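Local coordinates for uncharacterized protein (Eubacterium ventriosum, PDB 3FDI) that is of unknown function but belongs to the cytidylate kinase-like family of P-loop proteins, and so may be a nucleotide-binding phosphotransferase, at residues S120-D126 with Y174-I180. Numbering follows the deposited sequence.
Sequences SAFILGD and YDICIKI
Phe122 and Leu124 each bond through both N and O to the strand 176-180, in the alternating parallel ladder that pairs Ala121 with Ile176 through to Gly125 with Ile180, the strand axes 4.1 Å apart and inclined by 25°. At its start Asp175 and Ser120 grip each other: Ser120 N donates to Asp175 OD2 (3.0 Å) on the anti side of the carboxylate and tilted out of its plane, and Asp175 N donates to Ser120 OG (3.2 Å). The same OD2 forms a salt bridge with Lys182 of the second subunit. Phe122 CB sits 3.5 Å from the centroid of the Tyr174 ring, 8° off its normal, a CH-pi contact over the face. With CG of Phe122 anti to its own N (chi1 -174°), its ring forms an offset stack with that of Tyr174, CD2 lying 3.5 Å from Tyr174 CZ. Tyr174 OH is hydrogen-bonded to Gly169 N. Leu124 CD1 meets Lys179 CE at 3.6 Å, where the lysine chain bends at chi3, and its NZ reaches Arg172 O of the second subunit. On the other face, Ile123 CG2 touches Ile180 CD1 (3.8 Å), while Ala121 and Ile178 pack against helix 185-197. Strand 176-180 is outermost in the chain's own parallel 2-3-1-4-5 sheet of a P-loop kinase fold, beside inner strand 118-125, and the sheet continues antiparallel at Cys177 into the second subunit.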
ATOM      1  N   SER B 120     -17.883   8.870  11.687  1.00 36.17           N
ATOM      2  CA  SER B 120     -17.658   8.590  10.282  1.00 36.01           C
ATOM      3  C   SER B 120     -17.975   7.170   9.900  1.00 35.33           C
ATOM      4  O   SER B 120     -17.783   6.246  10.653  1.00 35.27           O
ATOM      5  CB  SER B 120     -16.216   8.885   9.896  1.00 35.93           C
ATOM      6  OG  SER B 120     -15.346   8.096  10.677  1.00 39.51           O
ATOM      7  N   ALA B 121     -18.386   6.998   8.660  1.00 35.06           N
ATOM      8  CA  ALA B 121     -18.871   5.728   8.175  1.00 33.92           C
ATOM      9  C   ALA B 121     -18.405   5.630   6.739  1.00 34.89           C
ATOM     10  O   ALA B 121     -18.463   6.642   5.974  1.00 34.33           O
ATOM     11  CB  ALA B 121     -20.423   5.667   8.304  1.00 31.58           C
ATOM     12  N   PHE B 122     -17.881   4.459   6.371  1.00 34.88           N
ATOM     13  CA  PHE B 122     -17.537   4.184   4.972  1.00 34.87           C
ATOM     14  C   PHE B 122     -18.514   3.157   4.413  1.00 35.41           C
ATOM     15  O   PHE B 122     -18.674   2.098   4.985  1.00 36.40           O
ATOM     16  CB  PHE B 122     -16.091   3.730   4.872  1.00 35.71           C
ATOM     17  CG  PHE B 122     -15.603   3.562   3.444  1.00 33.86           C
ATOM     18  CD1 PHE B 122     -15.443   2.292   2.903  1.00 30.63           C
ATOM     19  CD2 PHE B 122     -15.239   4.670   2.704  1.00 33.42           C
ATOM     20  CE1 PHE B 122     -15.063   2.120   1.621  1.00 37.39           C
ATOM     21  CE2 PHE B 122     -14.817   4.524   1.381  1.00 34.53           C
ATOM     22  CZ  PHE B 122     -14.737   3.272   0.815  1.00 35.07           C
ATOM     23  N   ILE B 123     -19.147   3.472   3.274  1.00 35.25           N
ATOM     24  CA  ILE B 123     -20.120   2.602   2.620  1.00 33.34           C
ATOM     25  C   ILE B 123     -19.496   1.921   1.409  1.00 34.39           C
ATOM     26  O   ILE B 123     -18.833   2.549   0.595  1.00 35.00           O
ATOM     27  CB  ILE B 123     -21.308   3.379   2.200  1.00 33.07           C
ATOM     28  CG1 ILE B 123     -21.767   4.246   3.371  1.00 29.76           C
ATOM     29  CG2 ILE B 123     -22.462   2.453   1.710  1.00 30.24           C
ATOM     30  CD1 ILE B 123     -22.449   3.362   4.510  1.00 24.50           C
ATOM     31  N   LEU B 124     -19.671   0.607   1.335  1.00 34.35           N
ATOM     32  CA  LEU B 124     -19.128  -0.169   0.273  1.00 35.09           C
ATOM     33  C   LEU B 124     -20.213  -1.110  -0.207  1.00 36.33           C
ATOM     34  O   LEU B 124     -21.327  -1.104   0.322  1.00 34.84           O
ATOM     35  CB  LEU B 124     -17.856  -0.883   0.717  1.00 34.26           C
ATOM     36  CG  LEU B 124     -17.750  -1.796   1.925  1.00 35.66           C
ATOM     37  CD1 LEU B 124     -16.469  -2.722   1.753  1.00 35.93           C
ATOM     38  CD2 LEU B 124     -17.751  -1.103   3.302  1.00 34.45           C
ATOM     39  N   GLY B 125     -19.947  -1.856  -1.274  1.00 38.06           N
ATOM     40  CA  GLY B 125     -20.936  -2.848  -1.743  1.00 39.04           C
ATOM     41  C   GLY B 125     -20.248  -4.036  -2.388  1.00 40.73           C
ATOM     42  O   GLY B 125     -19.047  -3.980  -2.617  1.00 40.29           O
ATOM     43  N   ASP B 126     -20.965  -5.117  -2.710  1.00 42.73           N
ATOM     44  CA  ASP B 126     -20.315  -6.151  -3.551  1.00 45.14           C
ATOM     45  C   ASP B 126     -20.414  -5.747  -5.012  1.00 45.18           C
ATOM     46  O   ASP B 126     -21.202  -4.883  -5.347  1.00 44.86           O
ATOM     47  CB  ASP B 126     -20.921  -7.515  -3.337  1.00 46.21           C
ATOM     48  CG  ASP B 126     -22.303  -7.567  -3.818  1.00 50.12           C
ATOM     49  OD1 ASP B 126     -23.171  -7.033  -3.100  1.00 55.12           O
ATOM     50  OD2 ASP B 126     -22.514  -8.059  -4.950  1.00 58.09           O
ATOM     51  N   TYR B 174     -12.197   4.981   9.753  1.00 35.06           N
ATOM     52  CA  TYR B 174     -13.591   5.269  10.068  1.00 34.47           C
ATOM     53  C   TYR B 174     -14.084   4.613  11.387  1.00 36.08           C
ATOM     54  O   TYR B 174     -13.492   3.696  11.887  1.00 34.40           O
ATOM     55  CB  TYR B 174     -14.473   4.785   8.901  1.00 34.50           C
ATOM     56  CG  TYR B 174     -13.955   5.215   7.521  1.00 34.43           C
ATOM     57  CD1 TYR B 174     -13.115   4.384   6.822  1.00 35.20           C
ATOM     58  CD2 TYR B 174     -14.238   6.458   6.975  1.00 35.49           C
ATOM     59  CE1 TYR B 174     -12.560   4.715   5.610  1.00 33.71           C
ATOM     60  CE2 TYR B 174     -13.717   6.824   5.677  1.00 33.97           C
ATOM     61  CZ  TYR B 174     -12.878   5.919   5.018  1.00 36.40           C
ATOM     62  OH  TYR B 174     -12.306   6.122   3.773  1.00 34.69           O
ATOM     63  N   ASP B 175     -15.187   5.116  11.920  1.00 36.89           N
ATOM     64  CA  ASP B 175     -15.893   4.464  13.004  1.00 37.57           C
ATOM     65  C   ASP B 175     -16.705   3.262  12.634  1.00 37.92           C
ATOM     66  O   ASP B 175     -16.808   2.307  13.439  1.00 38.60           O
ATOM     67  CB  ASP B 175     -16.854   5.463  13.644  1.00 37.92           C
ATOM     68  CG  ASP B 175     -16.112   6.632  14.263  1.00 37.26           C
ATOM     69  OD1 ASP B 175     -15.059   6.377  14.872  1.00 39.04           O
ATOM     70  OD2 ASP B 175     -16.534   7.781  14.108  1.00 36.87           O
ATOM     71  N   ILE B 176     -17.318   3.323  11.459  1.00 38.52           N
ATOM     72  CA  ILE B 176     -18.125   2.247  10.901  1.00 38.66           C
ATOM     73  C   ILE B 176     -17.858   2.042   9.419  1.00 38.18           C
ATOM     74  O   ILE B 176     -17.722   2.991   8.704  1.00 39.29           O
ATOM     75  CB  ILE B 176     -19.606   2.576  10.948  1.00 39.23           C
ATOM     76  CG1 ILE B 176     -19.997   3.205  12.257  1.00 41.95           C
ATOM     77  CG2 ILE B 176     -20.405   1.314  10.762  1.00 40.98           C
ATOM     78  CD1 ILE B 176     -21.396   3.759  12.254  1.00 41.06           C
ATOM     79  N   CYS B 177     -17.865   0.801   8.944  1.00 38.59           N
ATOM     80  CA  CYS B 177     -17.904   0.476   7.527  1.00 36.87           C
ATOM     81  C   CYS B 177     -18.978  -0.535   7.356  1.00 37.80           C
ATOM     82  O   CYS B 177     -19.036  -1.485   8.154  1.00 37.81           O
ATOM     83  CB  CYS B 177     -16.617  -0.178   7.103  1.00 36.80           C
ATOM     84  SG  CYS B 177     -15.142   0.870   7.380  1.00 38.77           S
ATOM     85  N   ILE B 178     -19.800  -0.386   6.318  1.00 37.19           N
ATOM     86  CA  ILE B 178     -20.911  -1.304   6.072  1.00 38.09           C
ATOM     87  C   ILE B 178     -20.976  -1.634   4.584  1.00 38.43           C
ATOM     88  O   ILE B 178     -20.971  -0.703   3.726  1.00 40.27           O
ATOM     89  CB  ILE B 178     -22.238  -0.708   6.553  1.00 37.95           C
ATOM     90  CG1 ILE B 178     -22.117  -0.297   8.029  1.00 38.57           C
ATOM     91  CG2 ILE B 178     -23.327  -1.751   6.473  1.00 36.03           C
ATOM     92  CD1 ILE B 178     -23.337   0.458   8.579  1.00 34.09           C
ATOM     93  N   LYS B 179     -20.940  -2.921   4.266  1.00 37.47           N
ATOM     94  CA  LYS B 179     -21.000  -3.387   2.855  1.00 38.12           C
ATOM     95  C   LYS B 179     -22.435  -3.635   2.500  1.00 37.97           C
ATOM     96  O   LYS B 179     -23.111  -4.425   3.176  1.00 38.45           O
ATOM     97  CB  LYS B 179     -20.200  -4.685   2.626  1.00 38.34           C
ATOM     98  CG  LYS B 179     -20.174  -5.183   1.165  1.00 37.74           C
ATOM     99  CD  LYS B 179     -19.238  -6.383   0.999  1.00 38.26           C
ATOM    100  CE  LYS B 179     -17.736  -6.007   1.229  1.00 39.03           C
ATOM    101  NZ  LYS B 179     -16.835  -7.188   1.147  1.00 35.97           N
ATOM    102  N   ILE B 180     -22.888  -2.951   1.468  1.00 38.48           N
ATOM    103  CA  ILE B 180     -24.240  -3.047   0.985  1.00 39.14           C
ATOM    104  C   ILE B 180     -24.284  -4.108  -0.088  1.00 39.83           C
ATOM    105  O   ILE B 180     -23.536  -4.081  -1.025  1.00 39.18           O
ATOM    106  CB  ILE B 180     -24.712  -1.699   0.497  1.00 38.31           C
ATOM    107  CG1 ILE B 180     -24.809  -0.755   1.682  1.00 38.48           C
ATOM    108  CG2 ILE B 180     -26.022  -1.820  -0.156  1.00 38.43           C
ATOM    109  CD1 ILE B 180     -25.633   0.424   1.481  1.00 39.08           C
TER